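Local coordinates for protein lipase (PDB 2ORY) that probably hydrolyses triacylglycerols, as a cold-adapted class 3 lipase with the alpha/beta-hydrolase fold, at residues A[30-41]-A[53-61]. Sequence-based numbering, arbitrary orientation.
Sequences AELILKKMKEAL and EVVWGPAVY
At the margin of the central sheet of this alpha/beta hydrolase, helix 30-43 packs across edge strand 52-63, and A30, I33, L34 and M37 pack against P58. The case illustrates how a helix meets a bent strand: segments 30-41 and 57-61 run at 144°, roughly antiparallel but clearly skewed, their axes approaching to 8.3 Å, and the strand bends at W56, where V55 and W56 both face V75 in a classic beta bulge. After the bulge a cis peptide bond leads into P58, whose CG comes within 3.4 Å of A30 O, which accepts the helical bond from L34 N. L34 crosses the proline at about a right angle; with CG anti to its own nitrogen (chi1 177°), CD1 lies 3.8 Å from P58 CD and also meets V54 CG1. I33 and M37 each slide past the ring in the opposite sense, I33 CG2 lying 3.9 Å from P58 CG and M37 SD 4.1 Å from P58 CD. Farther along the helix L41 CD1 abuts V54 CG2 at 3.8 Å. Toward the other end, I33 and V60 meet tip to tip, CD1 to CG2 at 4.0 Å, and A30 CB touches the same V60 methyl at 3.9 Å.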
loop_
_atom_site.group_PDB
_atom_site.type_symbol
_atom_site.label_atom_id
_atom_site.label_comp_id
_atom_site.label_asym_id
_atom_site.label_seq_id
_atom_site.Cartn_x
_atom_site.Cartn_y
_atom_site.Cartn_z
ATOM N N ALA A 30 -6.087 18.095 -4.722
ATOM C CA ALA A 30 -5.726 16.980 -5.567
ATOM C C ALA A 30 -5.049 17.638 -6.766
ATOM O O ALA A 30 -4.271 17.020 -7.489
ATOM C CB ALA A 30 -6.991 16.223 -6.001
ATOM N N GLU A 31 -5.348 18.920 -6.943
ATOM C CA GLU A 31 -4.809 19.719 -8.034
ATOM C C GLU A 31 -3.297 19.849 -7.933
ATOM O O GLU A 31 -2.590 19.742 -8.925
ATOM C CB GLU A 31 -5.455 21.099 -8.009
ATOM C CG GLU A 31 -6.964 21.045 -7.813
ATOM C CD GLU A 31 -7.572 22.402 -7.505
ATOM O OE1 GLU A 31 -7.135 23.042 -6.520
ATOM O OE2 GLU A 31 -8.490 22.820 -8.243
ATOM N N LEU A 32 -2.800 20.092 -6.730
ATOM C CA LEU A 32 -1.364 20.213 -6.522
ATOM C C LEU A 32 -0.688 18.879 -6.826
ATOM O O LEU A 32 0.388 18.837 -7.422
ATOM C CB LEU A 32 -1.078 20.615 -5.071
ATOM C CG LEU A 32 0.389 20.706 -4.617
ATOM C CD1 LEU A 32 0.497 21.665 -3.433
ATOM C CD2 LEU A 32 0.923 19.322 -4.240
ATOM N N ILE A 33 -1.318 17.791 -6.390
ATOM C CA ILE A 33 -0.779 16.445 -6.605
ATOM C C ILE A 33 -0.776 16.103 -8.088
ATOM O O ILE A 33 0.240 15.659 -8.628
ATOM C CB ILE A 33 -1.606 15.366 -5.852
ATOM C CG1 ILE A 33 -1.492 15.583 -4.340
ATOM C CG2 ILE A 33 -1.091 13.968 -6.201
ATOM C CD1 ILE A 33 -2.347 14.628 -3.534
ATOM N N LEU A 34 -1.919 16.312 -8.738
ATOM C CA LEU A 34 -2.049 16.027 -10.160
ATOM C C LEU A 34 -0.917 16.701 -10.934
ATOM O O LEU A 34 -0.258 16.070 -11.756
ATOM C CB LEU A 34 -3.406 16.510 -10.690
ATOM C CG LEU A 34 -3.614 16.325 -12.204
ATOM C CD1 LEU A 34 -3.568 14.841 -12.551
ATOM C CD2 LEU A 34 -4.939 16.933 -12.632
ATOM N N LYS A 35 -0.685 17.983 -10.663
ATOM C CA LYS A 35 0.370 18.715 -11.348
ATOM C C LYS A 35 1.702 18.004 -11.156
ATOM O O LYS A 35 2.491 17.877 -12.084
ATOM C CB LYS A 35 0.464 20.139 -10.799
ATOM C CG LYS A 35 1.521 21.002 -11.481
ATOM C CD LYS A 35 1.825 22.282 -10.685
ATOM C CE LYS A 35 2.490 21.975 -9.335
ATOM N NZ LYS A 35 2.832 23.200 -8.532
ATOM N N LYS A 36 1.945 17.546 -9.935
ATOM C CA LYS A 36 3.178 16.850 -9.616
ATOM C C LYS A 36 3.297 15.541 -10.385
ATOM O O LYS A 36 4.350 15.219 -10.940
ATOM C CB LYS A 36 3.250 16.585 -8.110
ATOM C CG LYS A 36 3.564 17.830 -7.273
ATOM C CD LYS A 36 4.988 18.297 -7.537
ATOM C CE LYS A 36 5.308 19.614 -6.834
ATOM N NZ LYS A 36 6.700 20.099 -7.123
ATOM N N MET A 37 2.211 14.782 -10.425
ATOM C CA MET A 37 2.237 13.514 -11.137
ATOM C C MET A 37 2.586 13.674 -12.618
ATOM O O MET A 37 3.390 12.925 -13.146
ATOM C CB MET A 37 0.890 12.823 -10.995
ATOM C CG MET A 37 0.459 12.703 -9.567
ATOM S SD MET A 37 -0.999 11.708 -9.409
ATOM C CE MET A 37 -0.415 10.696 -8.069
ATOM N N LYS A 38 1.988 14.665 -13.275
ATOM C CA LYS A 38 2.233 14.898 -14.694
ATOM C C LYS A 38 3.687 15.238 -14.966
ATOM O O LYS A 38 4.263 14.766 -15.945
ATOM C CB LYS A 38 1.322 16.009 -15.224
ATOM C CG LYS A 38 -0.157 15.659 -15.186
ATOM C CD LYS A 38 -0.995 16.738 -15.847
ATOM C CE LYS A 38 -2.469 16.420 -15.728
ATOM N NZ LYS A 38 -3.327 17.454 -16.367
ATOM N N GLU A 39 4.291 16.049 -14.106
ATOM C CA GLU A 39 5.692 16.392 -14.296
ATOM C C GLU A 39 6.566 15.139 -14.151
ATOM O O GLU A 39 7.521 14.936 -14.913
ATOM C CB GLU A 39 6.147 17.432 -13.272
ATOM C CG GLU A 39 7.622 17.793 -13.432
ATOM C CD GLU A 39 8.168 18.640 -12.294
ATOM O OE1 GLU A 39 9.355 19.030 -12.370
ATOM O OE2 GLU A 39 7.421 18.915 -11.325
ATOM N N ALA A 40 6.244 14.319 -13.153
ATOM C CA ALA A 40 6.976 13.079 -12.892
ATOM C C ALA A 40 6.864 12.093 -14.062
ATOM O O ALA A 40 7.860 11.559 -14.543
ATOM C CB ALA A 40 6.446 12.419 -11.609
ATOM N N LEU A 41 5.643 11.841 -14.512
ATOM C CA LEU A 41 5.449 10.914 -15.614
ATOM C C LEU A 41 6.227 11.375 -16.845
ATOM O O LEU A 41 6.318 10.657 -17.836
ATOM C CB LEU A 41 3.965 10.808 -15.952
ATOM C CG LEU A 41 3.045 10.106 -14.953
ATOM C CD1 LEU A 41 1.614 10.170 -15.474
ATOM C CD2 LEU A 41 3.489 8.655 -14.770
ATOM N N GLU A 53 -0.743 8.363 -18.830
ATOM C CA GLU A 53 -1.763 9.386 -18.659
ATOM C C GLU A 53 -2.585 9.118 -17.400
ATOM O O GLU A 53 -3.094 8.009 -17.203
ATOM C CB GLU A 53 -2.700 9.381 -19.876
ATOM C CG GLU A 53 -3.809 10.402 -19.817
ATOM C CD GLU A 53 -3.312 11.823 -20.043
ATOM O OE1 GLU A 53 -3.982 12.768 -19.556
ATOM O OE2 GLU A 53 -2.266 12.002 -20.718
ATOM N N VAL A 54 -2.712 10.122 -16.543
ATOM C CA VAL A 54 -3.521 9.971 -15.339
ATOM C C VAL A 54 -4.942 10.105 -15.864
ATOM O O VAL A 54 -5.305 11.152 -16.372
ATOM C CB VAL A 54 -3.225 11.094 -14.317
ATOM C CG1 VAL A 54 -4.142 10.951 -13.095
ATOM C CG2 VAL A 54 -1.758 11.034 -13.897
ATOM N N VAL A 55 -5.726 9.035 -15.768
ATOM C CA VAL A 55 -7.096 9.032 -16.266
ATOM C C VAL A 55 -8.179 9.015 -15.177
ATOM O O VAL A 55 -9.371 9.108 -15.473
ATOM C CB VAL A 55 -7.305 7.847 -17.233
ATOM C CG1 VAL A 55 -6.457 8.064 -18.498
ATOM C CG2 VAL A 55 -6.890 6.542 -16.566
ATOM N N TRP A 56 -7.780 8.875 -13.918
ATOM C CA TRP A 56 -8.757 8.919 -12.833
ATOM C C TRP A 56 -8.046 9.352 -11.573
ATOM O O TRP A 56 -7.053 8.745 -11.172
ATOM C CB TRP A 56 -9.411 7.569 -12.584
ATOM C CG TRP A 56 -10.515 7.684 -11.565
ATOM C CD1 TRP A 56 -11.835 7.895 -11.820
ATOM C CD2 TRP A 56 -10.400 7.544 -10.140
ATOM N NE1 TRP A 56 -12.556 7.877 -10.654
ATOM C CE2 TRP A 56 -11.702 7.665 -9.606
ATOM C CE3 TRP A 56 -9.324 7.325 -9.266
ATOM C CZ2 TRP A 56 -11.966 7.570 -8.230
ATOM C CZ3 TRP A 56 -9.586 7.230 -7.885
ATOM C CH2 TRP A 56 -10.899 7.354 -7.387
ATOM N N GLY A 57 -8.562 10.403 -10.947
ATOM C CA GLY A 57 -7.937 10.917 -9.746
ATOM C C GLY A 57 -6.834 11.889 -10.128
ATOM O O GLY A 57 -6.730 12.282 -11.293
ATOM N N PRO A 58 -5.992 12.298 -9.166
ATOM C CA PRO A 58 -6.103 11.822 -7.777
ATOM C C PRO A 58 -7.368 12.186 -6.981
ATOM O O PRO A 58 -7.817 13.336 -6.984
ATOM C CB PRO A 58 -4.830 12.365 -7.121
ATOM C CG PRO A 58 -4.536 13.613 -7.895
ATOM C CD PRO A 58 -4.855 13.222 -9.328
ATOM N N ALA A 59 -7.952 11.176 -6.339
ATOM C CA ALA A 59 -9.109 11.353 -5.469
ATOM C C ALA A 59 -8.493 11.297 -4.066
ATOM O O ALA A 59 -7.864 10.298 -3.682
ATOM C CB ALA A 59 -10.094 10.217 -5.645
ATOM N N VAL A 60 -8.672 12.366 -3.305
ATOM C CA VAL A 60 -8.072 12.451 -1.981
ATOM C C VAL A 60 -9.078 12.450 -0.847
ATOM O O VAL A 60 -10.140 13.052 -0.955
ATOM C CB VAL A 60 -7.208 13.747 -1.857
ATOM C CG1 VAL A 60 -6.493 13.784 -0.512
ATOM C CG2 VAL A 60 -6.197 13.823 -3.005
ATOM N N TYR A 61 -8.740 11.744 0.227
ATOM C CA TYR A 61 -9.565 11.722 1.420
ATOM C C TYR A 61 -8.700 12.396 2.489
ATOM O O TYR A 61 -7.664 11.859 2.869
ATOM C CB TYR A 61 -9.890 10.299 1.870
ATOM C CG TYR A 61 -10.785 10.287 3.096
ATOM C CD1 TYR A 61 -12.163 10.473 2.977
ATOM C CD2 TYR A 61 -10.247 10.163 4.377
ATOM C CE1 TYR A 61 -12.985 10.542 4.102
ATOM C CE2 TYR A 61 -11.062 10.228 5.523
ATOM C CZ TYR A 61 -12.432 10.418 5.379
ATOM O OH TYR A 61 -13.252 10.471 6.493
#